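Local coordinates for phage-like element PBSX protein XepA (PDB 6IA5), which is of unknown function, does not seem to take part in host cell lysis, and assembles as a pentamer, at residues Gln59-Gly63 and Ala64-Ser68; Tyr123-Asn127 and Leu128-Glu132; Gly230-Asp234 and Asp235-Ala239. One frame throughout, in Å; residues are numbered along the deposited sequence.

Contact 1: residues Gln59-Gly63 and Ala64-Ser68; sequences QDRLG and AVLIS
Arg-61 reaches over the loop that follows strand 53-60 and holds the backbone of Ile-67 with two nitrogens side-on. NE lies 2.8 Å from Ile-67 O and NH2 3.1 Å from the same Ile-67 O, which sits in the guanidinium plane. A bend at chi3 (64°) in the otherwise extended chain turns the NE edge of the group toward that carbonyl. The backbone answers in the other direction: Ile-67 N donates to a lone pair of Arg-61 O over 3.2 Å. Three hydrogen bonds thus close the base of the turn. Leu-62 and Leu-66, also buried, run alongside each other, with Leu-62 CD2 3.8 Å from Leu-66 CD1. Tyr-136 of a neighbouring subunit packs on Leu-62, and Trp-73 of the same subunit on Leu-66.

The looser side is the bend at Gly-63 and Ala-64, both partly exposed. Before the turn, Asp-60 OD1 accepts from Leu-62 N at 3.1 Å, an Asx turn, while its OD2 forms a salt bridge with Arg-117. Among the partners named, the Arg-61 guanidinium is met by neutral oxygens, Ile-67 O, Lys-116 O and a glycerol probably from the crystallisation liquor, so carbonyl dipoles probably help to solvate its charge.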
ATOM      1  N   GLN E  59      -4.599  38.642  -0.224  1.00 39.16           N
ATOM      2  CA  GLN E  59      -3.961  38.248  -1.473  1.00 34.93           C
ATOM      3  C   GLN E  59      -4.971  37.438  -2.279  1.00 32.68           C
ATOM      4  O   GLN E  59      -5.470  36.426  -1.802  1.00 33.60           O
ATOM      5  CB  GLN E  59      -2.741  37.372  -1.163  1.00 36.80           C
ATOM      6  CG  GLN E  59      -1.744  37.997  -0.194  1.00 33.98           C
ATOM      7  CD  GLN E  59      -0.975  39.110  -0.856  1.00 37.45           C
ATOM      8  OE1 GLN E  59      -0.144  38.879  -1.733  1.00 38.24           O
ATOM      9  NE2 GLN E  59      -1.225  40.337  -0.426  1.00 34.74           N
ATOM     10  N   ASP E  60      -5.284  37.900  -3.488  1.00 31.51           N
ATOM     11  CA  ASP E  60      -6.225  37.215  -4.358  1.00 34.70           C
ATOM     12  C   ASP E  60      -5.525  35.997  -4.970  1.00 39.32           C
ATOM     13  O   ASP E  60      -4.447  36.148  -5.559  1.00 36.10           O
ATOM     14  CB  ASP E  60      -6.715  38.174  -5.443  1.00 34.24           C
ATOM     15  CG  ASP E  60      -7.915  37.684  -6.247  1.00 42.61           C
ATOM     16  OD1 ASP E  60      -8.329  36.512  -6.103  1.00 38.57           O
ATOM     17  OD2 ASP E  60      -8.448  38.502  -7.013  1.00 47.49           O
ATOM     18  N   ARG E  61      -6.119  34.800  -4.823  1.00 33.72           N
ATOM     19  CA  ARG E  61      -5.533  33.595  -5.407  1.00 35.39           C
ATOM     20  C   ARG E  61      -5.717  33.568  -6.925  1.00 38.77           C
ATOM     21  O   ARG E  61      -4.967  32.888  -7.619  1.00 38.76           O
ATOM     22  CB  ARG E  61      -6.236  32.334  -4.897  1.00 33.01           C
ATOM     23  CG  ARG E  61      -5.974  32.043  -3.426  1.00 33.77           C
ATOM     24  CD  ARG E  61      -6.947  30.991  -2.934  1.00 33.38           C
ATOM     25  NE  ARG E  61      -6.653  29.788  -3.668  1.00 39.39           N
ATOM     26  CZ  ARG E  61      -7.468  28.765  -3.833  1.00 37.98           C
ATOM     27  NH1 ARG E  61      -8.621  28.716  -3.196  1.00 36.18           N
ATOM     28  NH2 ARG E  61      -7.109  27.787  -4.644  1.00 34.58           N
ATOM     29  N   LEU E  62      -6.732  34.273  -7.433  1.00 33.10           N
ATOM     30  CA  LEU E  62      -7.111  34.222  -8.833  1.00 35.18           C
ATOM     31  C   LEU E  62      -6.227  35.172  -9.631  1.00 41.76           C
ATOM     32  O   LEU E  62      -6.105  36.351  -9.303  1.00 44.06           O
ATOM     33  CB  LEU E  62      -8.585  34.613  -8.978  1.00 35.21           C
ATOM     34  CG  LEU E  62      -9.579  33.763  -8.184  1.00 37.65           C
ATOM     35  CD1 LEU E  62     -11.019  34.145  -8.536  1.00 40.41           C
ATOM     36  CD2 LEU E  62      -9.349  32.274  -8.436  1.00 36.17           C
ATOM     37  N   GLY E  63      -5.612  34.642 -10.684  1.00 40.06           N
ATOM     38  CA  GLY E  63      -4.683  35.412 -11.488  1.00 41.60           C
ATOM     39  C   GLY E  63      -4.061  34.489 -12.523  1.00 37.90           C
ATOM     40  O   GLY E  63      -4.481  33.336 -12.638  1.00 37.88           O
ATOM     41  N   ALA E  64      -3.028  34.987 -13.204  1.00 34.66           N
ATOM     42  CA  ALA E  64      -2.279  34.207 -14.180  1.00 35.94           C
ATOM     43  C   ALA E  64      -1.670  32.967 -13.521  1.00 34.31           C
ATOM     44  O   ALA E  64      -1.588  31.910 -14.135  1.00 37.15           O
ATOM     45  CB  ALA E  64      -1.201  35.062 -14.820  1.00 32.86           C
ATOM     46  N   VAL E  65      -1.257  33.104 -12.262  1.00 32.51           N
ATOM     47  CA  VAL E  65      -0.789  31.967 -11.490  1.00 37.22           C
ATOM     48  C   VAL E  65      -1.857  31.657 -10.448  1.00 36.48           C
ATOM     49  O   VAL E  65      -2.148  32.498  -9.605  1.00 36.21           O
ATOM     50  CB  VAL E  65       0.577  32.243 -10.840  1.00 33.53           C
ATOM     51  CG1 VAL E  65       1.039  31.063  -9.985  1.00 31.18           C
ATOM     52  CG2 VAL E  65       1.603  32.592 -11.899  1.00 30.79           C
ATOM     53  N   LEU E  66      -2.449  30.460 -10.528  1.00 33.92           N
ATOM     54  CA  LEU E  66      -3.545  30.171  -9.621  1.00 31.19           C
ATOM     55  C   LEU E  66      -2.988  29.572  -8.329  1.00 32.39           C
ATOM     56  O   LEU E  66      -2.640  28.397  -8.292  1.00 33.59           O
ATOM     57  CB  LEU E  66      -4.626  29.320 -10.292  1.00 32.20           C
ATOM     58  CG  LEU E  66      -5.975  29.659  -9.666  1.00 36.52           C
ATOM     59  CD1 LEU E  66      -7.027  30.148 -10.614  1.00 33.71           C
ATOM     60  CD2 LEU E  66      -6.351  28.714  -8.540  1.00 32.79           C
ATOM     61  N   ILE E  67      -2.927  30.393  -7.273  1.00 32.81           N
ATOM     62  CA  ILE E  67      -2.332  29.983  -6.008  1.00 30.92           C
ATOM     63  C   ILE E  67      -3.184  28.890  -5.371  1.00 30.73           C
ATOM     64  O   ILE E  67      -4.377  29.091  -5.152  1.00 27.80           O
ATOM     65  CB  ILE E  67      -2.129  31.182  -5.052  1.00 30.76           C
ATOM     66  CG1 ILE E  67      -1.308  32.315  -5.688  1.00 34.30           C
ATOM     67  CG2 ILE E  67      -1.506  30.716  -3.750  1.00 25.83           C
ATOM     68  CD1 ILE E  67       0.002  31.855  -6.313  1.00 32.76           C
ATOM     69  N   SER E  68      -2.553  27.746  -5.042  1.00 28.29           N
ATOM     70  CA  SER E  68      -3.255  26.618  -4.437  1.00 29.68           C
ATOM     71  C   SER E  68      -2.915  26.460  -2.951  1.00 26.92           C
ATOM     72  O   SER E  68      -3.684  25.848  -2.213  1.00 30.76           O
ATOM     73  CB  SER E  68      -2.938  25.350  -5.203  1.00 29.78           C
ATOM     74  OG  SER E  68      -1.540  25.098  -5.081  1.00 32.51           O
TER

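Contact 2: residues Tyr123-Asn127 and Leu128-Glu132; sequences YVNGN and LQQSE
Three side chains from Tyr-123, Asn-125 and Gln-130 grip one water, which bridges the two sides of the turn. It accepts from Tyr-123 OH at 2.7 Å and from Gln-130 NE2 at 2.8 Å, and donates to Asn-125 OD1 at 2.8 Å. The water lies at the edge of the tyrosine ring, in its plane. Gln-130 NE2 also comes within 3.5 Å of Tyr-123 CE1, the ring and amide planes standing 46° apart.

The other end of the Asn-125 amide joins the turn directly: ND2 donates to Leu-128 O over 2.9 Å, from above the carbonyl plane. Because CG is anti to the backbone N (chi1 -174°), this amide extends across the turn, and Gln-130 passes it running the other way, bringing Gln-130 CG to 3.5 Å from Asn-125 OD1. At the exposed apex, Asn-127 OD1 comes 3.6 Å from Leu-128 CG.

Further bonds tie the buried amides to the segment before strand 53-60, Asn-125 ND2 to Lys-49 O and Gln-130 OE1 to Leu-48 N. The turn itself connects strand 118-125 of one four-stranded antiparallel sheet to strand 133-140 of the other, and Tyr-123 lies against Ala-74 and Ala-76 of strand 69-76, between those sheets.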
ATOM      1  N   TYR E 123       0.215  38.359  12.023  1.00 33.49           N
ATOM      2  CA  TYR E 123       1.123  38.013  13.099  1.00 37.55           C
ATOM      3  C   TYR E 123       0.839  38.926  14.297  1.00 37.85           C
ATOM      4  O   TYR E 123       0.894  40.143  14.148  1.00 39.24           O
ATOM      5  CB  TYR E 123       2.571  38.204  12.648  1.00 35.02           C
ATOM      6  CG  TYR E 123       3.561  37.716  13.673  1.00 39.14           C
ATOM      7  CD1 TYR E 123       3.910  38.497  14.768  1.00 37.96           C
ATOM      8  CD2 TYR E 123       4.115  36.449  13.569  1.00 38.43           C
ATOM      9  CE1 TYR E 123       4.798  38.033  15.726  1.00 38.46           C
ATOM     10  CE2 TYR E 123       5.000  35.965  14.523  1.00 36.53           C
ATOM     11  CZ  TYR E 123       5.343  36.766  15.605  1.00 37.90           C
ATOM     12  OH  TYR E 123       6.207  36.303  16.562  1.00 37.92           O
ATOM     13  N   VAL E 124       0.548  38.334  15.463  1.00 37.62           N
ATOM     14  CA  VAL E 124       0.289  39.109  16.673  1.00 39.05           C
ATOM     15  C   VAL E 124       1.464  38.944  17.634  1.00 39.95           C
ATOM     16  O   VAL E 124       1.723  37.835  18.107  1.00 39.76           O
ATOM     17  CB  VAL E 124      -1.038  38.711  17.346  1.00 36.70           C
ATOM     18  CG1 VAL E 124      -1.306  39.531  18.611  1.00 39.88           C
ATOM     19  CG2 VAL E 124      -2.222  38.803  16.384  1.00 33.82           C
ATOM     20  N   ASN E 125       2.168  40.049  17.922  1.00 37.37           N
ATOM     21  CA  ASN E 125       3.291  40.022  18.859  1.00 41.89           C
ATOM     22  C   ASN E 125       2.758  39.817  20.281  1.00 42.99           C
ATOM     23  O   ASN E 125       1.655  40.271  20.587  1.00 46.62           O
ATOM     24  CB  ASN E 125       4.132  41.300  18.768  1.00 40.13           C
ATOM     25  CG  ASN E 125       5.382  41.263  19.622  1.00 41.59           C
ATOM     26  OD1 ASN E 125       5.967  40.203  19.831  1.00 38.46           O
ATOM     27  ND2 ASN E 125       5.797  42.420  20.118  1.00 43.28           N
ATOM     28  N   GLY E 126       3.526  39.115  21.123  1.00 38.78           N
ATOM     29  CA  GLY E 126       3.147  38.883  22.509  1.00 42.45           C
ATOM     30  C   GLY E 126       3.405  40.129  23.375  1.00 46.56           C
ATOM     31  O   GLY E 126       3.497  41.246  22.856  1.00 44.48           O
ATOM     32  N   ASN E 127       3.588  39.915  24.681  1.00 50.08           N
ATOM     33  CA  ASN E 127       3.615  40.990  25.670  1.00 59.90           C
ATOM     34  C   ASN E 127       4.950  41.749  25.729  1.00 55.98           C
ATOM     35  O   ASN E 127       5.086  42.660  26.536  1.00 66.47           O
ATOM     36  CB  ASN E 127       3.171  40.488  27.049  1.00 54.03           C
ATOM     37  CG  ASN E 127       4.082  39.423  27.625  1.00 66.51           C
ATOM     38  OD1 ASN E 127       5.260  39.321  27.279  1.00 78.61           O
ATOM     39  ND2 ASN E 127       3.544  38.609  28.514  1.00 66.50           N
ATOM     40  N   LEU E 128       5.923  41.415  24.870  1.00 56.47           N
ATOM     41  CA  LEU E 128       7.183  42.150  24.865  1.00 51.00           C
ATOM     42  C   LEU E 128       7.488  42.679  23.464  1.00 55.40           C
ATOM     43  O   LEU E 128       7.345  41.960  22.481  1.00 55.79           O
ATOM     44  CB  LEU E 128       8.320  41.267  25.391  1.00 49.47           C
ATOM     45  CG  LEU E 128       8.349  41.042  26.904  1.00 55.39           C
ATOM     46  CD1 LEU E 128       9.364  39.952  27.273  1.00 48.01           C
ATOM     47  CD2 LEU E 128       8.635  42.345  27.662  1.00 52.14           C
ATOM     48  N   GLN E 129       7.925  43.941  23.391  1.00 51.41           N
ATOM     49  CA  GLN E 129       8.272  44.591  22.139  1.00 58.56           C
ATOM     50  C   GLN E 129       9.395  43.822  21.443  1.00 56.28           C
ATOM     51  O   GLN E 129      10.349  43.409  22.087  1.00 54.77           O
ATOM     52  CB  GLN E 129       8.690  46.037  22.412  1.00 58.94           C
ATOM     53  CG  GLN E 129       9.320  46.727  21.215  1.00 62.53           C
ATOM     54  CD  GLN E 129       9.204  48.228  21.327  1.00 73.81           C
ATOM     55  OE1 GLN E 129       8.246  48.771  21.872  1.00 78.75           O
ATOM     56  NE2 GLN E 129      10.203  48.922  20.823  1.00 72.07           N
ATOM     57  N   GLN E 130       9.284  43.642  20.120  1.00 52.99           N
ATOM     58  CA  GLN E 130      10.331  42.965  19.372  1.00 53.68           C
ATOM     59  C   GLN E 130      11.468  43.948  19.106  1.00 51.65           C
ATOM     60  O   GLN E 130      11.234  45.135  18.920  1.00 55.60           O
ATOM     61  CB  GLN E 130       9.816  42.501  18.003  1.00 49.40           C
ATOM     62  CG  GLN E 130       8.695  41.476  18.033  1.00 41.56           C
ATOM     63  CD  GLN E 130       8.101  41.311  16.652  1.00 40.17           C
ATOM     64  OE1 GLN E 130       8.170  42.203  15.812  1.00 40.92           O
ATOM     65  NE2 GLN E 130       7.515  40.155  16.388  1.00 42.32           N
ATOM     66  N   SER E 131      12.690  43.428  19.002  1.00 51.76           N
ATOM     67  CA  SER E 131      13.770  44.214  18.424  1.00 56.15           C
ATOM     68  C   SER E 131      14.163  43.662  17.052  1.00 52.92           C
ATOM     69  O   SER E 131      14.776  44.369  16.267  1.00 48.45           O
ATOM     70  CB  SER E 131      14.947  44.331  19.368  1.00 55.09           C
ATOM     71  N   GLU E 132      13.759  42.420  16.745  1.00 50.97           N
ATOM     72  CA  GLU E 132      14.073  41.800  15.463  1.00 48.61           C
ATOM     73  C   GLU E 132      12.903  40.919  15.023  1.00 45.65           C
ATOM     74  O   GLU E 132      12.383  40.143  15.834  1.00 40.83           O
ATOM     75  CB  GLU E 132      15.350  40.973  15.638  1.00 48.24           C
ATOM     76  CG  GLU E 132      15.973  40.502  14.346  1.00 60.59           C
ATOM     77  CD  GLU E 132      16.963  39.367  14.549  1.00 56.97           C
ATOM     78  OE1 GLU E 132      17.384  39.142  15.708  1.00 54.55           O
ATOM     79  OE2 GLU E 132      17.300  38.714  13.550  1.00 64.25           O
TER
HETATM   80  O   HOH W   1       7.052  38.149  18.273  1.00 37.98           O

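Contact 3: residues Gly230-Asp234 and Asp235-Ala239; sequences GVKTD and DATTA
Charged groups meet at the tip of this turn, where Lys-232 NZ joins both Asp-234 and Asp-235 in a salt-bridge network. Lys-232 NZ is 2.6 Å from Asp-234 OD1, where it meets the syn lone pair of that oxygen, and 3.0 Å from Asp-235 OD2, which it approaches from above the carboxylate plane. The lysine chain leaves anti to the backbone N (chi1 -174°) and then bends at each later torsion, curling its end back over the turn. The two carboxylates run alongside each other with their planes 60° apart, Asp-234 OD1 coming 3.3 Å from Asp-235 OD1; the shared lysine probably offsets their repulsion.

Among the bonds from neutral donors, Asp-235 OD1 takes two from Thr-237. Thr-237 N approaches Asp-235 OD1 at 2.9 Å, an Asx turn, and Thr-237 OG1 lies 2.6 Å from the same Asp-235 OD1, both from the same face of the carboxylate plane. One carboxylate therefore ties the turn to lysine through one oxygen and to threonine through the other.

Backbone bonds define a beta hairpin of strands 225-232 and 238-239 within the large antiparallel sheet of the C-terminal part of the chain. Gly-230 and Ala-239 form a hydrogen-bonded pair, with bonds in both directions, and Val-231 and Thr-238 the non-hydrogen-bonded pair that follows. Nearer the tip, Lys-232 N donates to Thr-237 O and Ala-236 N to Lys-232 O. Short CA-H...O contacts supplement these bonds, Thr-238 CA lying 3.2 Å from Gly-230 O.

Apolar contact is slight. Val-231 CG1 rests 3.7 Å from Ala-236 CA, while its other methyl, CG2, faces Thr-238 OG1. Outside the turn, Lys-232 packs against Trp-249 of strand 247-252, and Thr-233 OG1 is hydrogen-bonded to Pro-227 O of a neighbouring subunit.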
ATOM      1  N   GLY E 230     -29.880 -29.324  15.191  1.00 33.08           N
ATOM      2  CA  GLY E 230     -29.480 -28.142  15.934  1.00 33.07           C
ATOM      3  C   GLY E 230     -29.338 -28.491  17.417  1.00 33.11           C
ATOM      4  O   GLY E 230     -29.798 -29.555  17.847  1.00 27.81           O
ATOM      5  N   VAL E 231     -28.711 -27.585  18.174  1.00 31.04           N
ATOM      6  CA  VAL E 231     -28.536 -27.762  19.602  1.00 29.93           C
ATOM      7  C   VAL E 231     -29.252 -26.621  20.324  1.00 30.26           C
ATOM      8  O   VAL E 231     -28.920 -25.450  20.118  1.00 29.22           O
ATOM      9  CB  VAL E 231     -27.033 -27.810  19.959  1.00 30.49           C
ATOM     10  CG1 VAL E 231     -26.830 -27.954  21.469  1.00 30.70           C
ATOM     11  CG2 VAL E 231     -26.343 -28.983  19.264  1.00 27.01           C
ATOM     12  N   LYS E 232     -30.229 -26.965  21.171  1.00 30.64           N
ATOM     13  CA  LYS E 232     -31.030 -25.973  21.879  1.00 31.65           C
ATOM     14  C   LYS E 232     -30.193 -25.320  22.981  1.00 31.65           C
ATOM     15  O   LYS E 232     -29.463 -26.011  23.685  1.00 32.93           O
ATOM     16  CB  LYS E 232     -32.293 -26.641  22.443  1.00 33.02           C
ATOM     17  CG  LYS E 232     -33.289 -25.686  23.076  1.00 35.32           C
ATOM     18  CD  LYS E 232     -34.707 -26.113  22.920  1.00 41.01           C
ATOM     19  CE  LYS E 232     -35.134 -27.267  23.780  1.00 42.31           C
ATOM     20  NZ  LYS E 232     -35.183 -26.840  25.192  1.00 55.40           N
ATOM     21  N   THR E 233     -30.304 -23.981  23.140  1.00 31.44           N
ATOM     22  CA  THR E 233     -29.377 -23.283  24.025  1.00 35.85           C
ATOM     23  C   THR E 233     -29.622 -23.636  25.501  1.00 39.45           C
ATOM     24  O   THR E 233     -28.684 -23.680  26.279  1.00 36.00           O
ATOM     25  CB  THR E 233     -29.360 -21.763  23.804  1.00 34.39           C
ATOM     26  OG1 THR E 233     -30.598 -21.235  24.284  1.00 31.49           O
ATOM     27  CG2 THR E 233     -29.108 -21.345  22.365  1.00 32.53           C
ATOM     28  N   ASP E 234     -30.882 -23.854  25.901  1.00 40.05           N
ATOM     29  CA  ASP E 234     -31.177 -23.949  27.332  1.00 41.10           C
ATOM     30  C   ASP E 234     -30.736 -25.284  27.928  1.00 44.99           C
ATOM     31  O   ASP E 234     -30.333 -25.299  29.083  1.00 44.04           O
ATOM     32  CB  ASP E 234     -32.625 -23.623  27.707  1.00 45.02           C
ATOM     33  CG  ASP E 234     -33.667 -24.429  26.961  1.00 56.44           C
ATOM     34  OD1 ASP E 234     -33.285 -25.415  26.299  1.00 57.96           O
ATOM     35  OD2 ASP E 234     -34.855 -24.001  26.945  1.00 59.27           O
ATOM     36  N   ASP E 235     -30.780 -26.382  27.148  1.00 41.15           N
ATOM     37  CA  ASP E 235     -30.554 -27.699  27.717  1.00 37.64           C
ATOM     38  C   ASP E 235     -29.685 -28.577  26.825  1.00 41.84           C
ATOM     39  O   ASP E 235     -29.528 -29.756  27.133  1.00 46.30           O
ATOM     40  CB  ASP E 235     -31.889 -28.393  28.025  1.00 40.21           C
ATOM     41  CG  ASP E 235     -32.746 -28.638  26.798  1.00 43.08           C
ATOM     42  OD1 ASP E 235     -32.226 -28.482  25.671  1.00 44.84           O
ATOM     43  OD2 ASP E 235     -33.938 -28.969  26.966  1.00 47.43           O
ATOM     44  N   ALA E 236     -29.160 -28.037  25.711  1.00 39.05           N
ATOM     45  CA  ALA E 236     -28.281 -28.789  24.818  1.00 34.14           C
ATOM     46  C   ALA E 236     -28.980 -30.003  24.180  1.00 32.23           C
ATOM     47  O   ALA E 236     -28.328 -30.944  23.763  1.00 35.49           O
ATOM     48  CB  ALA E 236     -26.999 -29.214  25.527  1.00 33.16           C
ATOM     49  N   THR E 237     -30.310 -30.000  24.083  1.00 32.53           N
ATOM     50  CA  THR E 237     -31.017 -30.985  23.278  1.00 37.81           C
ATOM     51  C   THR E 237     -30.518 -30.869  21.837  1.00 38.39           C
ATOM     52  O   THR E 237     -30.423 -29.756  21.319  1.00 35.03           O
ATOM     53  CB  THR E 237     -32.527 -30.674  23.221  1.00 35.60           C
ATOM     54  OG1 THR E 237     -32.999 -30.683  24.560  1.00 36.78           O
ATOM     55  CG2 THR E 237     -33.344 -31.642  22.394  1.00 35.61           C
ATOM     56  N   THR E 238     -30.258 -32.018  21.197  1.00 32.66           N
ATOM     57  CA  THR E 238     -29.930 -32.073  19.783  1.00 32.73           C
ATOM     58  C   THR E 238     -31.118 -32.689  19.050  1.00 35.39           C
ATOM     59  O   THR E 238     -31.578 -33.763  19.424  1.00 34.78           O
ATOM     60  CB  THR E 238     -28.674 -32.922  19.550  1.00 33.86           C
ATOM     61  OG1 THR E 238     -27.675 -32.319  20.360  1.00 37.75           O
ATOM     62  CG2 THR E 238     -28.197 -32.921  18.114  1.00 34.95           C
ATOM     63  N   ALA E 239     -31.633 -32.005  18.023  1.00 33.56           N
ATOM     64  CA  ALA E 239     -32.787 -32.520  17.300  1.00 35.02           C
ATOM     65  C   ALA E 239     -32.801 -31.930  15.894  1.00 34.61           C
ATOM     66  O   ALA E 239     -32.115 -30.937  15.637  1.00 32.56           O
ATOM     67  CB  ALA E 239     -34.073 -32.212  18.044  1.00 34.37           C
TER

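The three turns follow one another along the chain without overlapping. Contacts 1 and 2 belong to the same half of the molecule, at neighbouring strands 53-60 and 118-125 of one sheet; their centres are 30 Å apart and their nearest atoms about 12 Å, so they do not touch. Contact 3 lies on the opposite side of the chain's centre, its centre 73 Å from that of contact 1 and 79 Å from that of contact 2. Subunit neighbours approach contacts 1 and 3 through packing and hydrogen bonds, whereas contact 2 has a weak long ion pair from Glu-132 to Arg-117 of another subunit. The glycerol, probably from the crystallisation liquor, is bound at contact 1.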